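Local coordinates for protein Baccell_00875 (Bacteroides cellulosilyticus DSM 14838, PDB 5NO8) that probably acts as a polysaccharide lyase that cleaves L-rhamnose from glucuronic acid at the capped ends of complex arabinogalactan proteins, at residues I549-L552 / A553-L557; D566-K569 / R570-V574; V621-Y624 / Y625-T629. All coordinates share one frame; numbering follows the deposited sequence.

Interaction 1 (I549-L552 / A553-L557)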
ATOM      1  N   ILE A 549       5.410   9.898 -13.296  1.00 20.55           N
ATOM      2  CA  ILE A 549       5.938  11.098 -12.675  1.00 19.79           C
ATOM      3  C   ILE A 549       7.444  10.949 -12.412  1.00 19.39           C
ATOM      4  O   ILE A 549       8.199  11.938 -12.531  1.00 20.50           O
ATOM      5  CB  ILE A 549       5.195  11.415 -11.365  1.00 19.65           C
ATOM      6  CG1 ILE A 549       3.690  11.560 -11.625  1.00 20.41           C
ATOM      7  CG2 ILE A 549       5.734  12.658 -10.697  1.00 20.05           C
ATOM      8  CD1 ILE A 549       2.880  11.761 -10.368  1.00 20.42           C
ATOM      9  N   GLN A 550       7.860   9.731 -12.058  1.00 19.83           N
ATOM     10  CA  GLN A 550       9.273   9.359 -11.855  1.00 20.27           C
ATOM     11  C   GLN A 550      10.050   9.654 -13.146  1.00 21.19           C
ATOM     12  O   GLN A 550      11.104  10.296 -13.134  1.00 22.17           O
ATOM     13  CB  GLN A 550       9.360   7.861 -11.504  1.00 21.32           C
ATOM     14  CG  GLN A 550      10.742   7.278 -11.246  1.00 23.19           C
ATOM     15  CD  GLN A 550      10.738   5.749 -11.161  1.00 23.64           C
ATOM     16  OE1 GLN A 550       9.870   5.062 -11.738  1.00 24.16           O
ATOM     17  NE2 GLN A 550      11.718   5.205 -10.448  1.00 23.46           N
ATOM     18  N   PHE A 551       9.478   9.228 -14.260  1.00 20.84           N
ATOM     19  CA  PHE A 551      10.077   9.487 -15.570  1.00 20.98           C
ATOM     20  C   PHE A 551      10.145  10.971 -15.911  1.00 21.15           C
ATOM     21  O   PHE A 551      11.217  11.495 -16.283  1.00 21.95           O
ATOM     22  CB  PHE A 551       9.297   8.761 -16.650  1.00 21.01           C
ATOM     23  CG  PHE A 551       9.840   9.007 -18.017  1.00 21.44           C
ATOM     24  CD1 PHE A 551      10.823   8.207 -18.512  1.00 22.22           C
ATOM     25  CD2 PHE A 551       9.385  10.085 -18.770  1.00 22.04           C
ATOM     26  CE1 PHE A 551      11.365   8.431 -19.767  1.00 22.76           C
ATOM     27  CE2 PHE A 551       9.908  10.324 -20.019  1.00 22.52           C
ATOM     28  CZ  PHE A 551      10.891   9.499 -20.518  1.00 23.49           C
ATOM     29  N   LEU A 552       9.009  11.650 -15.804  1.00 20.85           N
ATOM     30  CA  LEU A 552       8.939  13.064 -16.143  1.00 21.16           C
ATOM     31  C   LEU A 552       9.840  13.950 -15.293  1.00 22.25           C
ATOM     32  O   LEU A 552      10.434  14.905 -15.806  1.00 21.02           O
ATOM     33  CB  LEU A 552       7.510  13.584 -16.094  1.00 22.53           C
ATOM     34  CG  LEU A 552       6.526  13.039 -17.144  1.00 24.11           C
ATOM     35  CD1 LEU A 552       5.127  13.390 -16.699  1.00 25.35           C
ATOM     36  CD2 LEU A 552       6.780  13.604 -18.535  1.00 25.73           C
ATOM     37  N   ALA A 553       9.939  13.661 -13.995  1.00 20.30           N
ATOM     38  CA  ALA A 553      10.781  14.459 -13.120  1.00 21.35           C
ATOM     39  C   ALA A 553      12.264  14.320 -13.498  1.00 20.88           C
ATOM     40  O   ALA A 553      13.009  15.309 -13.511  1.00 22.01           O
ATOM     41  CB  ALA A 553      10.562  14.085 -11.667  1.00 20.79           C
ATOM     42  N   GLN A 554      12.675  13.097 -13.786  1.00 21.22           N
ATOM     43  CA  GLN A 554      14.027  12.840 -14.294  1.00 21.34           C
ATOM     44  C   GLN A 554      14.249  13.531 -15.644  1.00 23.74           C
ATOM     45  O   GLN A 554      15.317  14.108 -15.884  1.00 23.93           O
ATOM     46  CB  GLN A 554      14.297  11.364 -14.456  1.00 22.10           C
ATOM     47  CG  GLN A 554      14.422  10.583 -13.161  1.00 23.04           C
ATOM     48  CD  GLN A 554      14.601   9.121 -13.436  1.00 22.63           C
ATOM     49  OE1 GLN A 554      13.642   8.339 -13.375  1.00 27.08           O
ATOM     50  NE2 GLN A 554      15.801   8.735 -13.793  1.00 19.73           N
ATOM     51  N   LEU A 555      13.255  13.471 -16.527  1.00 23.28           N
ATOM     52  CA  LEU A 555      13.380  14.138 -17.831  1.00 24.67           C
ATOM     53  C   LEU A 555      13.515  15.648 -17.645  1.00 24.74           C
ATOM     54  O   LEU A 555      14.338  16.275 -18.311  1.00 25.92           O
ATOM     55  CB  LEU A 555      12.211  13.785 -18.750  1.00 26.27           C
ATOM     56  CG  LEU A 555      12.340  14.239 -20.218  1.00 26.73           C
ATOM     57  CD1 LEU A 555      13.631  13.695 -20.817  1.00 27.22           C
ATOM     58  CD2 LEU A 555      11.154  13.747 -21.049  1.00 27.91           C
ATOM     59  N   TYR A 556      12.786  16.227 -16.696  1.00 24.66           N
ATOM     60  CA  TYR A 556      12.987  17.623 -16.355  1.00 26.08           C
ATOM     61  C   TYR A 556      14.415  17.903 -15.866  1.00 29.20           C
ATOM     62  O   TYR A 556      15.027  18.901 -16.267  1.00 28.64           O
ATOM     63  CB  TYR A 556      11.993  18.114 -15.300  1.00 26.46           C
ATOM     64  CG  TYR A 556      12.292  19.519 -14.861  1.00 27.14           C
ATOM     65  CD1 TYR A 556      11.998  20.602 -15.698  1.00 27.86           C
ATOM     66  CD2 TYR A 556      12.930  19.780 -13.648  1.00 27.36           C
ATOM     67  CE1 TYR A 556      12.289  21.894 -15.314  1.00 27.83           C
ATOM     68  CE2 TYR A 556      13.244  21.076 -13.276  1.00 28.76           C
ATOM     69  CZ  TYR A 556      12.917  22.119 -14.119  1.00 29.11           C
ATOM     70  OH  TYR A 556      13.195  23.396 -13.741  1.00 31.61           O
ATOM     71  N   LEU A 557      14.923  17.055 -14.966  1.00 27.30           N
ATOM     72  CA  LEU A 557      16.241  17.291 -14.397  1.00 27.54           C
ATOM     73  C   LEU A 557      17.343  17.185 -15.457  1.00 28.92           C
ATOM     74  O   LEU A 557      18.373  17.831 -15.322  1.00 28.57           O
ATOM     75  CB  LEU A 557      16.518  16.345 -13.223  1.00 27.13           C
ATOM     76  CG  LEU A 557      15.660  16.614 -11.967  1.00 26.67           C
ATOM     77  CD1 LEU A 557      15.711  15.445 -10.976  1.00 27.04           C
ATOM     78  CD2 LEU A 557      16.069  17.899 -11.274  1.00 26.98           C
TER
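The Phe551 ring is met from this stretch of helix by Leu555, whose CD2 lies 3.8 Å from ring atom CE2, an oblique approach that belongs neither to the face nor to the edge. An aromatic neighbour, Phe526 of helix 509-529, packs edge-to-face with the same ring. The other flat pair is Gln550 and Gln554, whose side chains run side by side in the same direction with their amide planes turned 49° apart. Both amide atoms of Gln550 find partners beyond the helix: OE1 accepts from the backbone N of Gly493, and NE2 is bonded to the hydroxyl of Tyr686 and to a bound glycerol.

All these residues belong to helix 542-559 of the C-terminal helical domain, and the i to i+4 spacing is what brings each pair onto one side. Leu555 N reaches Phe551 O at 2.8 Å, a bond lying in the carbonyl plane, while Gln554 N to Gln550 O is longer at 3.3 Å. A chi1 of 179° swings the Phe551 ring to the carbonyl side, beside Leu555, and the two side chains continue in the same direction toward helix 509-529. Gln554 turns its aliphatic part back over the preceding turn, with CG 3.3 Å from Gln550 O. That side chain also touches Tyr624 of helix 615-629 and Val496 and Arg497 of helix 496-505; replacing it with a glycine would therefore probably open a gap between the three helices and leave the Tyr624 ring less firmly supported. The side chain of Ala553 is a mere methyl group, and its CB sits 3.3 Å from Ile549 O, just beside the backbone bond in which Ala553 N donates to that oxygen at 2.9 Å.

Interaction 2 (D566-K569 / R570-V574)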
ATOM      1  N   ASP A 566       5.666  20.875 -15.324  1.00 27.92           N
ATOM      2  CA  ASP A 566       4.250  21.257 -15.177  1.00 29.59           C
ATOM      3  C   ASP A 566       3.342  20.007 -15.162  1.00 26.39           C
ATOM      4  O   ASP A 566       2.395  19.946 -14.389  1.00 27.88           O
ATOM      5  CB  ASP A 566       3.813  22.275 -16.257  1.00 33.02           C
ATOM      6  CG  ASP A 566       4.416  23.689 -16.042  1.00 38.51           C
ATOM      7  OD1 ASP A 566       4.979  24.007 -14.956  1.00 40.93           O
ATOM      8  OD2 ASP A 566       4.296  24.512 -16.970  1.00 43.22           O
ATOM      9  N   GLU A 567       3.675  19.001 -15.955  1.00 25.83           N
ATOM     10  CA  GLU A 567       2.937  17.732 -15.929  1.00 27.58           C
ATOM     11  C   GLU A 567       3.129  16.966 -14.598  1.00 26.21           C
ATOM     12  O   GLU A 567       2.161  16.450 -14.031  1.00 25.46           O
ATOM     13  CB  GLU A 567       3.308  16.855 -17.108  1.00 27.74           C
ATOM     14  CG  GLU A 567       2.422  15.617 -17.264  1.00 30.31           C
ATOM     15  CD  GLU A 567       0.943  15.935 -17.449  1.00 33.45           C
ATOM     16  OE1 GLU A 567       0.644  16.983 -18.053  1.00 37.13           O
ATOM     17  OE2 GLU A 567       0.085  15.129 -17.018  1.00 32.12           O
ATOM     18  N   VAL A 568       4.364  16.939 -14.104  1.00 24.31           N
ATOM     19  CA  VAL A 568       4.661  16.402 -12.759  1.00 24.62           C
ATOM     20  C   VAL A 568       3.746  17.044 -11.728  1.00 24.47           C
ATOM     21  O   VAL A 568       3.083  16.330 -10.974  1.00 24.07           O
ATOM     22  CB  VAL A 568       6.150  16.617 -12.357  1.00 23.84           C
ATOM     23  CG1 VAL A 568       6.389  16.348 -10.867  1.00 24.53           C
ATOM     24  CG2 VAL A 568       7.065  15.760 -13.207  1.00 24.16           C
ATOM     25  N   LYS A 569       3.712  18.373 -11.704  1.00 25.49           N
ATOM     26  CA  LYS A 569       2.900  19.119 -10.745  1.00 26.97           C
ATOM     27  C   LYS A 569       1.412  18.857 -10.895  1.00 27.12           C
ATOM     28  O   LYS A 569       0.706  18.787  -9.894  1.00 25.74           O
ATOM     29  CB  LYS A 569       3.177  20.624 -10.819  1.00 28.05           C
ATOM     30  CG  LYS A 569       4.490  20.998 -10.178  1.00 29.32           C
ATOM     31  CD  LYS A 569       4.754  22.482 -10.302  1.00 32.47           C
ATOM     32  CE  LYS A 569       6.088  22.843  -9.683  1.00 32.91           C
ATOM     33  NZ  LYS A 569       6.616  24.087 -10.287  1.00 35.76           N
ATOM     34  N   ARG A 570       0.942  18.690 -12.132  1.00 26.94           N
ATOM     35  CA  ARG A 570      -0.457  18.312 -12.374  1.00 28.97           C
ATOM     36  C   ARG A 570      -0.779  16.914 -11.816  1.00 28.00           C
ATOM     37  O   ARG A 570      -1.872  16.703 -11.297  1.00 27.69           O
ATOM     38  CB  ARG A 570      -0.830  18.359 -13.879  1.00 31.46           C
ATOM     39  CG  ARG A 570      -1.191  19.759 -14.374  1.00 33.91           C
ATOM     40  CD  ARG A 570      -1.814  19.727 -15.782  1.00 36.28           C
ATOM     41  NE  ARG A 570      -0.829  19.354 -16.798  1.00 36.47           N
ATOM     42  CZ  ARG A 570       0.055  20.188 -17.363  1.00 37.38           C
ATOM     43  NH1 ARG A 570       0.086  21.484 -17.043  1.00 38.51           N
ATOM     44  NH2 ARG A 570       0.913  19.718 -18.264  1.00 34.06           N
ATOM     45  N   GLN A 571       0.156  15.980 -11.947  1.00 24.10           N
ATOM     46  CA  GLN A 571      -0.081  14.590 -11.559  1.00 23.56           C
ATOM     47  C   GLN A 571       0.189  14.294 -10.081  1.00 22.51           C
ATOM     48  O   GLN A 571      -0.318  13.293  -9.567  1.00 20.48           O
ATOM     49  CB  GLN A 571       0.700  13.641 -12.445  1.00 24.75           C
ATOM     50  CG  GLN A 571       0.213  13.639 -13.899  1.00 26.49           C
ATOM     51  CD  GLN A 571       0.705  12.459 -14.710  1.00 27.47           C
ATOM     52  OE1 GLN A 571       0.983  11.383 -14.164  1.00 28.45           O
ATOM     53  NE2 GLN A 571       0.816  12.644 -16.037  1.00 27.25           N
ATOM     54  N   MET A 572       0.941  15.151  -9.398  1.00 21.69           N
ATOM     55  CA  MET A 572       1.330  14.867  -7.995  1.00 22.60           C
ATOM     56  C   MET A 572       0.143  14.593  -7.075  1.00 22.17           C
ATOM     57  O   MET A 572       0.216  13.639  -6.324  1.00 20.38           O
ATOM     58  CB  MET A 572       2.206  15.968  -7.399  1.00 24.53           C
ATOM     59  CG  MET A 572       3.643  15.904  -7.875  1.00 27.09           C
ATOM     60  SD  MET A 572       4.565  14.533  -7.144  1.00 31.81           S
ATOM     61  CE  MET A 572       4.764  15.178  -5.501  1.00 32.50           C
ATOM     62  N   PRO A 573      -0.943  15.408  -7.138  1.00 21.94           N
ATOM     63  CA  PRO A 573      -2.091  15.152  -6.245  1.00 21.80           C
ATOM     64  C   PRO A 573      -2.777  13.808  -6.491  1.00 19.53           C
ATOM     65  O   PRO A 573      -3.294  13.185  -5.546  1.00 19.95           O
ATOM     66  CB  PRO A 573      -3.045  16.316  -6.540  1.00 23.66           C
ATOM     67  CG  PRO A 573      -2.175  17.375  -7.138  1.00 24.27           C
ATOM     68  CD  PRO A 573      -1.194  16.606  -7.963  1.00 23.55           C
ATOM     69  N   VAL A 574      -2.777  13.360  -7.737  1.00 18.69           N
ATOM     70  CA  VAL A 574      -3.289  12.066  -8.107  1.00 18.99           C
ATOM     71  C   VAL A 574      -2.422  10.939  -7.509  1.00 18.96           C
ATOM     72  O   VAL A 574      -2.950   9.932  -6.999  1.00 17.70           O
ATOM     73  CB  VAL A 574      -3.466  11.987  -9.648  1.00 20.04           C
ATOM     74  CG1 VAL A 574      -3.785  10.597 -10.115  1.00 20.91           C
ATOM     75  CG2 VAL A 574      -4.558  12.963 -10.086  1.00 21.90           C
TER
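Glu567 is gripped at both carboxylate oxygens. Arg570 comes side-on and brings two nitrogens to one atom: NH2 stands 2.8 Å from Glu567 OE1 in a salt bridge, and NE lies 3.1 Å from that same OE1. Both arrive from one face of the carboxylate, although OE1 lies near the guanidinium plane, so the two flat groups are tilted 58° apart. Gln571 takes the other oxygen. Its NE2 donates to the anti lone pair of Glu567 OE2 at 2.8 Å in a nearly straight bond (175°), while its OE1 is bonded to the hydroxyl of Tyr533. A bend in the Glu567 chain at chi2 (59°) carries the carboxylate along the helix to both partners, pairing an i to i+3 salt bridge with an i to i+4 hydrogen bond on one helix.

Around this group, Asp566 O lies 3.8 Å above the centre of the Arg570 guanidinium plane. Farther round helix 562-576, Val568 and Met572 run side by side, Val568 CG1 to Met572 CG 4.1 Å, and face helix 615-629. The helix kinks at Pro573, which has no N-H to donate; its CD instead rests 3.5 Å from Lys569 O.

With one charged partner and one neutral donor, the buried Glu567 carboxylate is probably stabilised in its ionised form, and the Tyr533-Gln571-Glu567 chain fixes the rotation of the Gln571 amide.

Interaction 3 (V621-Y624 / Y625-T629)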
ATOM      1  N   VAL A 621       9.681   9.386  -6.459  1.00 17.09           N
ATOM      2  CA  VAL A 621       9.036  10.561  -6.997  1.00 16.62           C
ATOM      3  C   VAL A 621       9.208  11.772  -6.106  1.00 17.41           C
ATOM      4  O   VAL A 621       9.503  12.872  -6.602  1.00 17.01           O
ATOM      5  CB  VAL A 621       7.527  10.319  -7.249  1.00 17.10           C
ATOM      6  CG1 VAL A 621       6.793  11.640  -7.531  1.00 17.86           C
ATOM      7  CG2 VAL A 621       7.334   9.323  -8.375  1.00 17.52           C
ATOM      8  N   TYR A 622       8.985  11.604  -4.794  1.00 16.56           N
ATOM      9  CA  TYR A 622       9.114  12.698  -3.853  1.00 17.02           C
ATOM     10  C   TYR A 622      10.551  13.212  -3.802  1.00 17.77           C
ATOM     11  O   TYR A 622      10.760  14.419  -3.716  1.00 18.50           O
ATOM     12  CB  TYR A 622       8.692  12.283  -2.442  1.00 17.76           C
ATOM     13  CG  TYR A 622       7.229  12.002  -2.235  1.00 18.20           C
ATOM     14  CD1 TYR A 622       6.262  12.361  -3.196  1.00 18.51           C
ATOM     15  CD2 TYR A 622       6.789  11.383  -1.067  1.00 18.29           C
ATOM     16  CE1 TYR A 622       4.917  12.124  -2.971  1.00 19.17           C
ATOM     17  CE2 TYR A 622       5.443  11.141  -0.855  1.00 18.85           C
ATOM     18  CZ  TYR A 622       4.519  11.531  -1.799  1.00 19.69           C
ATOM     19  OH  TYR A 622       3.179  11.262  -1.608  1.00 19.48           O
ATOM     20  N   TYR A 623      11.507  12.287  -3.862  1.00 17.02           N
ATOM     21  CA  TYR A 623      12.948  12.617  -3.945  1.00 18.34           C
ATOM     22  C   TYR A 623      13.257  13.468  -5.192  1.00 18.12           C
ATOM     23  O   TYR A 623      13.873  14.550  -5.092  1.00 18.18           O
ATOM     24  CB  TYR A 623      13.767  11.324  -3.905  1.00 18.40           C
ATOM     25  CG  TYR A 623      15.173  11.409  -4.440  1.00 17.85           C
ATOM     26  CD1 TYR A 623      16.218  11.887  -3.645  1.00 18.90           C
ATOM     27  CD2 TYR A 623      15.467  10.965  -5.721  1.00 19.49           C
ATOM     28  CE1 TYR A 623      17.520  11.952  -4.143  1.00 19.36           C
ATOM     29  CE2 TYR A 623      16.743  11.022  -6.226  1.00 18.38           C
ATOM     30  CZ  TYR A 623      17.757  11.527  -5.444  1.00 20.48           C
ATOM     31  OH  TYR A 623      19.017  11.568  -5.984  1.00 21.89           O
ATOM     32  N   TYR A 624      12.788  13.014  -6.344  1.00 18.26           N
ATOM     33  CA  TYR A 624      13.013  13.781  -7.581  1.00 19.46           C
ATOM     34  C   TYR A 624      12.274  15.113  -7.557  1.00 20.48           C
ATOM     35  O   TYR A 624      12.801  16.123  -8.031  1.00 21.69           O
ATOM     36  CB  TYR A 624      12.611  12.998  -8.824  1.00 18.77           C
ATOM     37  CG  TYR A 624      13.466  11.808  -9.164  1.00 19.62           C
ATOM     38  CD1 TYR A 624      14.830  11.947  -9.394  1.00 19.56           C
ATOM     39  CD2 TYR A 624      12.914  10.543  -9.296  1.00 20.04           C
ATOM     40  CE1 TYR A 624      15.616  10.869  -9.717  1.00 20.03           C
ATOM     41  CE2 TYR A 624      13.689   9.459  -9.630  1.00 20.45           C
ATOM     42  CZ  TYR A 624      15.056   9.633  -9.828  1.00 19.94           C
ATOM     43  OH  TYR A 624      15.823   8.569 -10.156  1.00 22.20           O
ATOM     44  N   TYR A 625      11.051  15.131  -7.027  1.00 20.07           N
ATOM     45  CA  TYR A 625      10.273  16.353  -6.962  1.00 20.55           C
ATOM     46  C   TYR A 625      10.995  17.412  -6.095  1.00 22.06           C
ATOM     47  O   TYR A 625      10.980  18.601  -6.433  1.00 21.45           O
ATOM     48  CB  TYR A 625       8.868  16.061  -6.438  1.00 22.25           C
ATOM     49  CG  TYR A 625       7.998  17.269  -6.350  1.00 24.36           C
ATOM     50  CD1 TYR A 625       7.317  17.738  -7.463  1.00 26.58           C
ATOM     51  CD2 TYR A 625       7.876  17.970  -5.165  1.00 26.54           C
ATOM     52  CE1 TYR A 625       6.514  18.869  -7.384  1.00 28.66           C
ATOM     53  CE2 TYR A 625       7.085  19.109  -5.076  1.00 27.75           C
ATOM     54  CZ  TYR A 625       6.396  19.548  -6.189  1.00 29.67           C
ATOM     55  OH  TYR A 625       5.612  20.680  -6.098  1.00 33.15           O
ATOM     56  N   ALA A 626      11.610  16.986  -4.978  1.00 20.03           N
ATOM     57  CA  ALA A 626      12.393  17.893  -4.147  1.00 20.98           C
ATOM     58  C   ALA A 626      13.618  18.455  -4.900  1.00 21.98           C
ATOM     59  O   ALA A 626      13.957  19.628  -4.715  1.00 24.51           O
ATOM     60  CB  ALA A 626      12.828  17.232  -2.850  1.00 20.79           C
ATOM     61  N   LEU A 627      14.259  17.630  -5.721  1.00 22.14           N
ATOM     62  CA  LEU A 627      15.359  18.101  -6.580  1.00 23.72           C
ATOM     63  C   LEU A 627      14.884  19.117  -7.628  1.00 26.00           C
ATOM     64  O   LEU A 627      15.596  20.065  -7.944  1.00 27.31           O
ATOM     65  CB  LEU A 627      16.030  16.925  -7.284  1.00 24.41           C
ATOM     66  CG  LEU A 627      16.824  15.945  -6.412  1.00 25.24           C
ATOM     67  CD1 LEU A 627      17.375  14.807  -7.237  1.00 25.75           C
ATOM     68  CD2 LEU A 627      17.948  16.669  -5.692  1.00 27.00           C
ATOM     69  N   CYS A 628      13.687  18.892  -8.163  1.00 24.52           N
ATOM     70  CA  CYS A 628      13.084  19.744  -9.192  1.00 25.67           C
ATOM     71  C   CYS A 628      12.660  21.120  -8.678  1.00 27.90           C
ATOM     72  O   CYS A 628      12.853  22.126  -9.361  1.00 26.90           O
ATOM     73  CB  CYS A 628      11.872  19.028  -9.829  1.00 23.97           C
ATOM     74  SG  CYS A 628      12.208  17.613 -10.898  1.00 25.75           S
ATOM     75  N   THR A 629      12.087  21.168  -7.474  1.00 27.70           N
ATOM     76  CA  THR A 629      11.454  22.365  -6.931  1.00 27.16           C
ATOM     77  C   THR A 629      12.227  23.005  -5.795  1.00 28.87           C
ATOM     78  O   THR A 629      11.912  24.132  -5.405  1.00 29.10           O
ATOM     79  CB  THR A 629      10.076  22.003  -6.354  1.00 30.07           C
ATOM     80  OG1 THR A 629      10.252  21.068  -5.277  1.00 28.85           O
ATOM     81  CG2 THR A 629       9.174  21.404  -7.415  1.00 29.55           C
TER
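Leu627 lays its CD1 methyl over one face of the Tyr623 ring, 4.2 Å from the ring centroid and 27° off its normal, a CH-pi contact one turn apart on helix 615-629. The methyl sits toward the hydroxyl end: CD1 is 3.8 Å from Tyr623 CZ. Tyr623 has CG anti to its own N (chi1 160°), which leans the ring along the helix toward the leucine, and the two side chains then cross at a slant. A backbone bond ties the same pair, with Leu627 N 3.2 Å from Tyr623 O.

The run of four consecutive tyrosines, Tyr622 to Tyr625, sends aromatic rings in different directions round the helix. Tyr623 reaches helix 682-692, Tyr622 meets Tyr634 of the following helix edge-to-face, and Tyr624 turns toward helix 542-559 with its hydroxyl bonded to a bound glycerol. Neighbouring rings also touch: Tyr623 CD2 stands 3.8 Å above one face of the Tyr624 ring, offset toward its rim. Leu627 CD1 approaches this second ring obliquely and more distantly, 4.4 Å from Tyr624 CD1.

Near the helix C-terminus, Thr629 closes over Tyr625, with CG2 3.5 Å above one face of the ring, again toward the rim. Thr629 OG1 is also bonded to the backbone N of Asp631, tying the last turn to the chain that follows. Tyr625 O accepts twice from this threonine, from OG1 at 2.8 Å and from the backbone N at 3.0 Å, the two donors reaching it from opposite faces of the carbonyl plane.

Interactions 1 and 2 lie on successive helices, 542-559 and 562-576, and interaction 3 follows later on helix 615-629; all three belong to the helical C-terminal part of the chain, on the same side of its centre. Their centres are about 9 Å (1 and 3), 11 Å (1 and 2) and 12 Å (2 and 3) apart, and each pair touches directly. Ile549 CG2 meets Val621 CG1 at 3.5 Å, Leu552 CD1 meets Glu567 CG at 3.5 Å, and Met572 SD meets Val621 CG1 at 3.7 Å. The three within-helix contacts thus set side chains that pack against one another where three helices meet, joining a hairpin of neighbouring helices to a third that is distant in sequence.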